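Local atomic coordinates of cellulase (Bacillus sp. BG-CS10, PDB entry 5E09), a protein that probably hydrolyses internal beta-1,4-glucosidic bonds of cellulose with a family 5 glycoside hydrolase barrel that is joined to two further beta-sheet modules. Residues A[19-24]-A[316-321]; A[45-50]-A[88-93]; A[325-330]-A[424-429]. All coordinates share one frame; numbering follows the deposited sequence.

Three contacts taken from one trimodular chain illustrate how chemistry follows place in a fold. Contacts 1 and 2 are buried and belong to the catalytic barrel; their centres lie about 11 Å apart and they touch, since helix 44-52, which supplies one side of contact 2, also packs its Leu46 and Ile50 against residues of contact 1. Contact 1 is mixed, an arginine reaching a backbone carbonyl among apolar neighbours, whereas contact 2 is purely apolar, helix on helix. Contact 3 lies at the surface, its centre about 28 Å from that of contact 2, and joins helix 326-337 to a strand of the X2 module through a carboxylate and two waters.

Contact 1. Residues A[19-24]-A[316-321]; sequences PGWNLG and LNRETY
Arg318 reaches across to Gly24 and gives the single hydrogen bond of this contact, from NH2 to Gly24 O at 3.1 Å. The donor comes in on a lone pair in the carbonyl plane, but the N-H...O angle of 142° is bent and the oxygen is tilted from the guanidinium plane. Over one face of that guanidinium sits Leu23 CD1, 3.8 Å from Arg318 NH1, while Trp21 CH2 stands 4.0 Å from Arg318 NH2, with ring and guanidinium planes 59° apart. With CG anti to the carbonyl carbon (chi1 -58°) and the chain extended from CG to NE, the guanidinium is carried to Gly24. The strand 20-23 belongs to the eight-stranded parallel barrel of a family 5 glycosidase, and 316-321 follows the barrel's last strand, 306-311. Further out, Thr26 OG1 binds both Arg318 NH1 and Gly24 O, and Trp21 NE1 is held by Asp311, which also takes Leu316 N. An inverse gamma turn over Asn22, Leu23 and Gly24, closed by a weak bond from Gly24 N to Asn22 O, sets the carbonyl. On the other side, Asn317 OD1 accepts from Glu319 N at 2.9 Å in an Asx turn and from Thr320 N as well.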
loop_
_atom_site.group_PDB
_atom_site.type_symbol
_atom_site.label_atom_id
_atom_site.label_comp_id
_atom_site.label_asym_id
_atom_site.label_seq_id
_atom_site.Cartn_x
_atom_site.Cartn_y
_atom_site.Cartn_z
ATOM N N PRO A 19 -11.247 0.962 -11.961
ATOM C CA PRO A 19 -10.026 1.169 -11.174
ATOM C C PRO A 19 -8.760 0.845 -11.966
ATOM O O PRO A 19 -8.843 0.272 -13.052
ATOM C CB PRO A 19 -10.196 0.185 -10.025
ATOM C CG PRO A 19 -10.870 -0.990 -10.689
ATOM C CD PRO A 19 -11.776 -0.401 -11.767
ATOM N N GLY A 20 -7.603 1.187 -11.410
ATOM C CA GLY A 20 -6.344 0.999 -12.105
ATOM C C GLY A 20 -5.331 0.188 -11.323
ATOM O O GLY A 20 -5.444 0.021 -10.107
ATOM N N TRP A 21 -4.327 -0.310 -12.032
ATOM C CA TRP A 21 -3.348 -1.210 -11.447
ATOM C C TRP A 21 -1.937 -0.834 -11.895
ATOM O O TRP A 21 -1.710 -0.558 -13.074
ATOM C CB TRP A 21 -3.684 -2.648 -11.848
ATOM C CG TRP A 21 -2.789 -3.709 -11.271
ATOM C CD1 TRP A 21 -2.898 -4.293 -10.042
ATOM C CD2 TRP A 21 -1.673 -4.339 -11.915
ATOM N NE1 TRP A 21 -1.910 -5.233 -9.875
ATOM C CE2 TRP A 21 -1.143 -5.284 -11.017
ATOM C CE3 TRP A 21 -1.067 -4.197 -13.165
ATOM C CZ2 TRP A 21 -0.043 -6.078 -11.318
ATOM C CZ3 TRP A 21 0.031 -4.983 -13.466
ATOM C CH2 TRP A 21 0.532 -5.911 -12.547
ATOM N N ASN A 22 -0.995 -0.818 -10.954
ATOM C CA ASN A 22 0.399 -0.498 -11.260
ATOM C C ASN A 22 1.230 -1.730 -11.565
ATOM O O ASN A 22 1.271 -2.665 -10.767
ATOM C CB ASN A 22 1.057 0.252 -10.099
ATOM C CG ASN A 22 0.780 1.736 -10.126
ATOM O OD1 ASN A 22 1.496 2.498 -10.769
ATOM N ND2 ASN A 22 -0.253 2.156 -9.416
ATOM N N LEU A 23 1.898 -1.724 -12.713
ATOM C CA LEU A 23 2.865 -2.766 -13.040
ATOM C C LEU A 23 4.186 -2.447 -12.336
ATOM O O LEU A 23 5.181 -2.101 -12.972
ATOM C CB LEU A 23 3.046 -2.874 -14.559
ATOM C CG LEU A 23 3.926 -3.994 -15.129
ATOM C CD1 LEU A 23 3.342 -5.362 -14.815
ATOM C CD2 LEU A 23 4.119 -3.818 -16.634
ATOM N N GLY A 24 4.181 -2.561 -11.011
ATOM C CA GLY A 24 5.299 -2.118 -10.196
ATOM C C GLY A 24 6.544 -2.989 -10.182
ATOM O O GLY A 24 6.495 -4.169 -10.528
ATOM N N LEU A 316 -0.710 -9.596 -6.890
ATOM C CA LEU A 316 -0.998 -10.607 -7.896
ATOM C C LEU A 316 0.213 -11.516 -8.046
ATOM O O LEU A 316 1.315 -11.044 -8.317
ATOM C CB LEU A 316 -1.350 -9.972 -9.241
ATOM C CG LEU A 316 -1.735 -10.957 -10.352
ATOM C CD1 LEU A 316 -3.147 -11.489 -10.151
ATOM C CD2 LEU A 316 -1.601 -10.318 -11.717
ATOM N N ASN A 317 0.018 -12.814 -7.845
ATOM C CA ASN A 317 1.081 -13.770 -8.135
ATOM C C ASN A 317 1.239 -13.852 -9.650
ATOM O O ASN A 317 0.359 -14.351 -10.349
ATOM C CB ASN A 317 0.774 -15.146 -7.529
ATOM C CG ASN A 317 1.946 -16.116 -7.639
ATOM O OD1 ASN A 317 2.711 -16.092 -8.604
ATOM N ND2 ASN A 317 2.085 -16.980 -6.641
ATOM N N ARG A 318 2.361 -13.344 -10.147
ATOM C CA ARG A 318 2.551 -13.199 -11.583
ATOM C C ARG A 318 2.976 -14.494 -12.247
ATOM O O ARG A 318 3.051 -14.576 -13.473
ATOM C CB ARG A 318 3.580 -12.110 -11.875
ATOM C CG ARG A 318 3.201 -10.768 -11.306
ATOM C CD ARG A 318 4.066 -9.693 -11.891
ATOM N NE ARG A 318 3.796 -8.391 -11.300
ATOM C CZ ARG A 318 4.505 -7.304 -11.571
ATOM N NH1 ARG A 318 5.520 -7.380 -12.425
ATOM N NH2 ARG A 318 4.204 -6.147 -10.992
ATOM N N GLU A 319 3.256 -15.507 -11.439
ATOM C CA GLU A 319 3.579 -16.813 -11.982
ATOM C C GLU A 319 2.303 -17.627 -12.183
ATOM O O GLU A 319 2.169 -18.323 -13.189
ATOM C CB GLU A 319 4.562 -17.548 -11.074
ATOM C CG GLU A 319 4.906 -18.953 -11.526
ATOM C CD GLU A 319 5.567 -19.782 -10.431
ATOM O OE1 GLU A 319 6.286 -19.205 -9.580
ATOM O OE2 GLU A 319 5.367 -21.015 -10.425
ATOM N N THR A 320 1.365 -17.516 -11.245
ATOM C CA THR A 320 0.110 -18.255 -11.337
ATOM C C THR A 320 -1.063 -17.411 -11.829
ATOM O O THR A 320 -2.158 -17.933 -12.057
ATOM C CB THR A 320 -0.276 -18.867 -9.980
ATOM O OG1 THR A 320 -0.679 -17.833 -9.069
ATOM C CG2 THR A 320 0.895 -19.654 -9.391
ATOM N N TYR A 321 -0.836 -16.108 -11.964
ATOM C CA TYR A 321 -1.869 -15.167 -12.392
ATOM C C TYR A 321 -3.113 -15.206 -11.507
ATOM O O TYR A 321 -4.233 -15.070 -11.996
ATOM C CB TYR A 321 -2.244 -15.423 -13.853
ATOM C CG TYR A 321 -1.047 -15.337 -14.766
ATOM C CD1 TYR A 321 -0.459 -14.112 -15.053
ATOM C CD2 TYR A 321 -0.484 -16.480 -15.320
ATOM C CE1 TYR A 321 0.648 -14.025 -15.871
ATOM C CE2 TYR A 321 0.623 -16.402 -16.144
ATOM C CZ TYR A 321 1.185 -15.171 -16.417
ATOM O OH TYR A 321 2.288 -15.081 -17.236
#

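Contact 2. Residues A[45-50]-A[88-93]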
loop_
_atom_site.group_PDB
_atom_site.type_symbol
_atom_site.label_atom_id
_atom_site.label_comp_id
_atom_site.label_asym_id
_atom_site.label_seq_id
_atom_site.Cartn_x
_atom_site.Cartn_y
_atom_site.Cartn_z
ATOM N N GLU A 45 -0.397 -12.704 -20.866
ATOM C CA GLU A 45 -1.364 -13.253 -19.927
ATOM C C GLU A 45 -1.453 -12.415 -18.660
ATOM O O GLU A 45 -2.502 -12.373 -18.023
ATOM C CB GLU A 45 -1.011 -14.708 -19.588
ATOM C CG GLU A 45 -1.106 -15.677 -20.756
ATOM C CD GLU A 45 0.156 -15.722 -21.610
ATOM O OE1 GLU A 45 1.108 -14.954 -21.338
ATOM O OE2 GLU A 45 0.190 -16.524 -22.570
ATOM N N LEU A 46 -0.358 -11.751 -18.297
ATOM C CA LEU A 46 -0.375 -10.831 -17.160
ATOM C C LEU A 46 -1.360 -9.693 -17.410
ATOM O O LEU A 46 -2.261 -9.431 -16.599
ATOM C CB LEU A 46 1.021 -10.269 -16.899
ATOM C CG LEU A 46 1.139 -9.395 -15.651
ATOM C CD1 LEU A 46 0.678 -10.176 -14.444
ATOM C CD2 LEU A 46 2.564 -8.907 -15.452
ATOM N N ILE A 47 -1.183 -9.030 -18.547
ATOM C CA ILE A 47 -2.051 -7.936 -18.960
ATOM C C ILE A 47 -3.502 -8.390 -19.073
ATOM O O ILE A 47 -4.425 -7.737 -18.546
ATOM C CB ILE A 47 -1.591 -7.350 -20.310
ATOM C CG1 ILE A 47 -0.091 -7.054 -20.279
ATOM C CG2 ILE A 47 -2.381 -6.101 -20.657
ATOM C CD1 ILE A 47 0.331 -6.082 -19.189
ATOM N N LYS A 48 -3.704 -9.515 -19.754
ATOM C CA LYS A 48 -5.053 -10.040 -19.930
ATOM C C LYS A 48 -5.692 -10.354 -18.581
ATOM O O LYS A 48 -6.885 -10.139 -18.390
ATOM C CB LYS A 48 -5.046 -11.289 -20.817
ATOM C CG LYS A 48 -6.349 -12.079 -20.765
ATOM C CD LYS A 48 -6.513 -13.024 -21.938
ATOM C CE LYS A 48 -7.702 -13.940 -21.715
ATOM N NZ LYS A 48 -7.730 -14.496 -20.327
ATOM N N THR A 49 -4.895 -10.853 -17.643
ATOM C CA THR A 49 -5.398 -11.169 -16.314
ATOM C C THR A 49 -5.859 -9.898 -15.611
ATOM O O THR A 49 -6.947 -9.854 -15.033
ATOM C CB THR A 49 -4.337 -11.859 -15.446
ATOM O OG1 THR A 49 -3.847 -13.031 -16.114
ATOM C CG2 THR A 49 -4.930 -12.240 -14.096
ATOM N N ILE A 50 -5.024 -8.864 -15.668
ATOM C CA ILE A 50 -5.377 -7.584 -15.061
ATOM C C ILE A 50 -6.692 -7.043 -15.629
ATOM O O ILE A 50 -7.528 -6.515 -14.887
ATOM C CB ILE A 50 -4.253 -6.548 -15.258
ATOM C CG1 ILE A 50 -3.027 -6.954 -14.429
ATOM C CG2 ILE A 50 -4.724 -5.149 -14.885
ATOM C CD1 ILE A 50 -3.332 -7.209 -12.964
ATOM N N ILE A 88 2.608 -1.848 -23.780
ATOM C CA ILE A 88 1.599 -0.807 -23.976
ATOM C C ILE A 88 0.563 -1.206 -25.040
ATOM O O ILE A 88 -0.641 -0.963 -24.879
ATOM C CB ILE A 88 2.264 0.533 -24.361
ATOM C CG1 ILE A 88 3.057 1.075 -23.170
ATOM C CG2 ILE A 88 1.220 1.545 -24.816
ATOM C CD1 ILE A 88 3.784 2.371 -23.444
ATOM N N ASP A 89 1.031 -1.828 -26.118
ATOM C CA ASP A 89 0.144 -2.275 -27.188
ATOM C C ASP A 89 -0.799 -3.354 -26.685
ATOM O O ASP A 89 -1.993 -3.309 -26.961
ATOM C CB ASP A 89 0.943 -2.790 -28.389
ATOM C CG ASP A 89 1.645 -1.677 -29.139
ATOM O OD1 ASP A 89 1.250 -0.502 -28.969
ATOM O OD2 ASP A 89 2.586 -1.975 -29.906
ATOM N N TRP A 90 -0.252 -4.320 -25.952
ATOM C CA TRP A 90 -1.049 -5.383 -25.346
ATOM C C TRP A 90 -2.167 -4.816 -24.483
ATOM O O TRP A 90 -3.319 -5.257 -24.562
ATOM C CB TRP A 90 -0.170 -6.295 -24.495
ATOM C CG TRP A 90 0.715 -7.204 -25.278
ATOM C CD1 TRP A 90 0.600 -7.533 -26.597
ATOM C CD2 TRP A 90 1.855 -7.915 -24.785
ATOM N NE1 TRP A 90 1.598 -8.407 -26.954
ATOM C CE2 TRP A 90 2.384 -8.656 -25.860
ATOM C CE3 TRP A 90 2.477 -7.999 -23.537
ATOM C CZ2 TRP A 90 3.508 -9.465 -25.726
ATOM C CZ3 TRP A 90 3.596 -8.801 -23.406
ATOM C CH2 TRP A 90 4.100 -9.525 -24.496
ATOM N N ALA A 91 -1.814 -3.834 -23.660
ATOM C CA ALA A 91 -2.773 -3.229 -22.748
ATOM C C ALA A 91 -3.838 -2.432 -23.500
ATOM O O ALA A 91 -5.007 -2.442 -23.122
ATOM C CB ALA A 91 -2.053 -2.349 -21.737
ATOM N N LEU A 92 -3.440 -1.748 -24.568
ATOM C CA LEU A 92 -4.413 -1.038 -25.398
ATOM C C LEU A 92 -5.364 -2.028 -26.082
ATOM O O LEU A 92 -6.560 -1.763 -26.196
ATOM C CB LEU A 92 -3.706 -0.154 -26.430
ATOM C CG LEU A 92 -2.997 1.076 -25.846
ATOM C CD1 LEU A 92 -2.142 1.781 -26.888
ATOM C CD2 LEU A 92 -4.001 2.043 -25.226
ATOM N N GLU A 93 -4.829 -3.173 -26.509
ATOM C CA GLU A 93 -5.627 -4.243 -27.112
ATOM C C GLU A 93 -6.697 -4.778 -26.167
ATOM O O GLU A 93 -7.786 -5.144 -26.603
ATOM C CB GLU A 93 -4.730 -5.400 -27.550
ATOM C CG GLU A 93 -3.818 -5.097 -28.722
ATOM C CD GLU A 93 -2.807 -6.207 -28.953
ATOM O OE1 GLU A 93 -3.125 -7.372 -28.630
ATOM O OE2 GLU A 93 -1.691 -5.914 -29.443
#
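Ile47 presses its CG2 methyl onto the backbone of the facing helix, 3.6 Å from Ala91 CA, the tight part of the contact. The same methyl lies 3.9 Å from Ala91 CB and 4.0 Å from Trp90 C; with CG1 anti to the carbonyl carbon (chi1 -49°), CG2 is sent to Ala91 and CG1 toward the Trp90 ring. The small side chain of Ala91 is consistent with the close approach of the helices, Ile47 CA and Ala91 CA being 6.1 Å apart. Beneath, Ile47 and Ala91 both rest on Ile58 of strand 57-60, so helices 44-52 and 78-93, neighbours on the outside of the TIM barrel, share a seat on one strand. Toward the surface the packing slackens. Trp90 is partly exposed, and its ring meets Ile47 obliquely, CE3 standing 4.3 Å from Ile47 CG1. Polar groups gather here: Glu93 OE2 lies in plane at the edge of the Trp90 ring, and Glu93 OE1 forms a salt bridge with Arg44, just ahead of 45-50. Between the segments the interaction is apolar throughout, which implies that their fit rests on shape and on the burial of hydrocarbon, with charge pairing confined to the margin.

Contact 3. Residues A[325-330]-A[424-429]; sequences DQEFHN and DWHFQL
The imidazole of His426 and the carboxylate of Glu327 meet with their planes 68° apart, Glu327 OE1 approaching the ring obliquely. That oxygen lies 3.3 Å from His426 CB and equally far from His426 ND1. A water, water 2, sits in the plane at the edge of the same imidazole, and it also lies over one face of the Trp425 ring, offset toward the rim. At the edge of the Trp425 ring, in plane, comes Phe427 CD1, while Trp425 CD1 lies over a face of the Phe427 ring. Glu327 arrives there because its chain is extended, with CG anti to the backbone N (chi1 -174°), and it slides past His426 in the opposite direction. Two waters carry the contact. Water 1 donates to Glu327 OE1 at 2.8 Å and accepts from Gln428 NE2. Water 2 donates to Glu327 OE1 at 2.7 Å and accepts from His426 N. Helix 326-337 packs beside helix 286-302 of the barrel, and strand 425-432 lies in the mixed sheet of the X2 module, a member of the E-set clan, consistent with a contact between the catalytic and X2 modules. Gln286 NE2 holds the other oxygen, Glu327 OE2, and Asp325 OD2 too. Replacing Glu327 with an alanine here would probably leave both waters without the acceptor they share and take one of its two partners from Gln286 NE2, weakening the solvent bridge to the strand. Asp325 is the N-cap of this helix, its OD1 accepting from Phe328 N at 2.9 Å from above the carboxylate plane, with a nearly straight N-H...O angle of 166°.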
loop_
_atom_site.group_PDB
_atom_site.type_symbol
_atom_site.label_atom_id
_atom_site.label_comp_id
_atom_site.label_asym_id
_atom_site.label_seq_id
_atom_site.Cartn_x
_atom_site.Cartn_y
_atom_site.Cartn_z
ATOM N N ASP A 325 -3.532 -12.961 -1.859
ATOM C CA ASP A 325 -4.511 -12.790 -0.793
ATOM C C ASP A 325 -5.884 -12.498 -1.400
ATOM O O ASP A 325 -6.229 -11.342 -1.656
ATOM C CB ASP A 325 -4.067 -11.664 0.152
ATOM C CG ASP A 325 -4.979 -11.499 1.363
ATOM O OD1 ASP A 325 -6.175 -11.856 1.291
ATOM O OD2 ASP A 325 -4.495 -10.988 2.396
ATOM N N GLN A 326 -6.664 -13.556 -1.608
ATOM C CA GLN A 326 -7.954 -13.457 -2.282
ATOM C C GLN A 326 -8.962 -12.628 -1.500
ATOM O O GLN A 326 -9.781 -11.917 -2.083
ATOM C CB GLN A 326 -8.525 -14.855 -2.533
ATOM C CG GLN A 326 -9.756 -14.867 -3.414
ATOM C CD GLN A 326 -9.449 -14.474 -4.850
ATOM O OE1 GLN A 326 -8.454 -14.920 -5.432
ATOM N NE2 GLN A 326 -10.303 -13.631 -5.427
ATOM N N GLU A 327 -8.908 -12.739 -0.177
ATOM C CA GLU A 327 -9.777 -11.976 0.713
ATOM C C GLU A 327 -9.586 -10.473 0.484
ATOM O O GLU A 327 -10.554 -9.710 0.346
ATOM C CB GLU A 327 -9.476 -12.359 2.170
ATOM C CG GLU A 327 -10.397 -11.766 3.224
ATOM C CD GLU A 327 -10.074 -12.287 4.619
ATOM O OE1 GLU A 327 -11.014 -12.565 5.387
ATOM O OE2 GLU A 327 -8.877 -12.427 4.947
ATOM N N PHE A 328 -8.316 -10.076 0.426
ATOM C CA PHE A 328 -7.892 -8.705 0.149
ATOM C C PHE A 328 -8.484 -8.174 -1.161
ATOM O O PHE A 328 -9.182 -7.142 -1.178
ATOM C CB PHE A 328 -6.352 -8.660 0.126
ATOM C CG PHE A 328 -5.766 -7.327 -0.249
ATOM C CD1 PHE A 328 -6.245 -6.152 0.303
ATOM C CD2 PHE A 328 -4.703 -7.259 -1.130
ATOM C CE1 PHE A 328 -5.692 -4.933 -0.036
ATOM C CE2 PHE A 328 -4.144 -6.041 -1.476
ATOM C CZ PHE A 328 -4.640 -4.876 -0.925
ATOM N N HIS A 329 -8.230 -8.886 -2.255
ATOM C CA HIS A 329 -8.729 -8.428 -3.541
ATOM C C HIS A 329 -10.250 -8.440 -3.618
ATOM O O HIS A 329 -10.840 -7.602 -4.298
ATOM C CB HIS A 329 -8.179 -9.258 -4.692
ATOM C CG HIS A 329 -8.660 -8.780 -6.026
ATOM N ND1 HIS A 329 -9.651 -9.423 -6.733
ATOM C CD2 HIS A 329 -8.325 -7.683 -6.748
ATOM C CE1 HIS A 329 -9.885 -8.760 -7.856
ATOM N NE2 HIS A 329 -9.094 -7.703 -7.886
ATOM N N ASN A 330 -10.885 -9.393 -2.945
ATOM C CA ASN A 330 -12.339 -9.396 -2.882
ATOM C C ASN A 330 -12.832 -8.128 -2.203
ATOM O O ASN A 330 -13.837 -7.551 -2.614
ATOM C CB ASN A 330 -12.867 -10.632 -2.146
ATOM C CG ASN A 330 -12.808 -11.890 -2.997
ATOM O OD1 ASN A 330 -12.367 -11.862 -4.148
ATOM N ND2 ASN A 330 -13.244 -13.005 -2.426
ATOM N N ASP A 424 -18.196 -10.577 1.856
ATOM C CA ASP A 424 -18.363 -11.362 3.067
ATOM C C ASP A 424 -17.228 -11.069 4.033
ATOM O O ASP A 424 -16.103 -10.803 3.608
ATOM C CB ASP A 424 -18.409 -12.855 2.745
ATOM C CG ASP A 424 -19.685 -13.257 2.033
ATOM O OD1 ASP A 424 -20.680 -12.507 2.126
ATOM O OD2 ASP A 424 -19.691 -14.323 1.382
ATOM N N TRP A 425 -17.523 -11.114 5.331
ATOM C CA TRP A 425 -16.488 -10.895 6.330
ATOM C C TRP A 425 -16.112 -12.229 6.955
ATOM O O TRP A 425 -16.986 -12.997 7.340
ATOM C CB TRP A 425 -16.958 -9.901 7.397
ATOM C CG TRP A 425 -15.904 -9.559 8.416
ATOM C CD1 TRP A 425 -15.738 -10.130 9.646
ATOM C CD2 TRP A 425 -14.876 -8.566 8.294
ATOM N NE1 TRP A 425 -14.674 -9.554 10.297
ATOM C CE2 TRP A 425 -14.122 -8.590 9.484
ATOM C CE3 TRP A 425 -14.516 -7.655 7.291
ATOM C CZ2 TRP A 425 -13.029 -7.743 9.705
ATOM C CZ3 TRP A 425 -13.427 -6.813 7.509
ATOM C CH2 TRP A 425 -12.699 -6.867 8.705
ATOM N N HIS A 426 -14.818 -12.516 7.055
ATOM C CA HIS A 426 -14.387 -13.825 7.531
ATOM C C HIS A 426 -13.762 -13.778 8.911
ATOM O O HIS A 426 -12.650 -13.289 9.085
ATOM C CB HIS A 426 -13.402 -14.451 6.544
ATOM C CG HIS A 426 -13.958 -14.605 5.166
ATOM N ND1 HIS A 426 -13.994 -13.567 4.260
ATOM C CD2 HIS A 426 -14.535 -15.664 4.551
ATOM C CE1 HIS A 426 -14.554 -13.986 3.140
ATOM N NE2 HIS A 426 -14.893 -15.253 3.290
ATOM N N PHE A 427 -14.480 -14.306 9.894
ATOM C CA PHE A 427 -13.932 -14.477 11.232
ATOM C C PHE A 427 -13.066 -15.724 11.316
ATOM O O PHE A 427 -13.506 -16.820 10.961
ATOM C CB PHE A 427 -15.050 -14.570 12.271
ATOM C CG PHE A 427 -15.875 -13.325 12.385
ATOM C CD1 PHE A 427 -15.352 -12.184 12.974
ATOM C CD2 PHE A 427 -17.173 -13.298 11.915
ATOM C CE1 PHE A 427 -16.113 -11.032 13.086
ATOM C CE2 PHE A 427 -17.943 -12.151 12.025
ATOM C CZ PHE A 427 -17.412 -11.018 12.608
ATOM N N GLN A 428 -11.838 -15.553 11.791
ATOM C CA GLN A 428 -10.980 -16.679 12.124
ATOM C C GLN A 428 -11.245 -17.075 13.577
ATOM O O GLN A 428 -11.055 -16.270 14.488
ATOM C CB GLN A 428 -9.500 -16.323 11.920
ATOM C CG GLN A 428 -9.202 -15.584 10.616
ATOM C CD GLN A 428 -9.293 -16.476 9.387
ATOM O OE1 GLN A 428 -8.710 -17.560 9.346
ATOM N NE2 GLN A 428 -10.019 -16.016 8.374
ATOM N N LEU A 429 -11.702 -18.302 13.791
ATOM C CA LEU A 429 -11.969 -18.791 15.142
ATOM C C LEU A 429 -10.687 -19.366 15.743
ATOM O O LEU A 429 -10.305 -20.502 15.454
ATOM C CB LEU A 429 -13.089 -19.835 15.121
ATOM C CG LEU A 429 -13.521 -20.491 16.434
ATOM C CD1 LEU A 429 -13.793 -19.454 17.513
ATOM C CD2 LEU A 429 -14.756 -21.347 16.199
HETATM O O HOH W 1 -10.349 -13.164 8.058
HETATM O O HOH W 2 -13.077 -10.873 5.411
#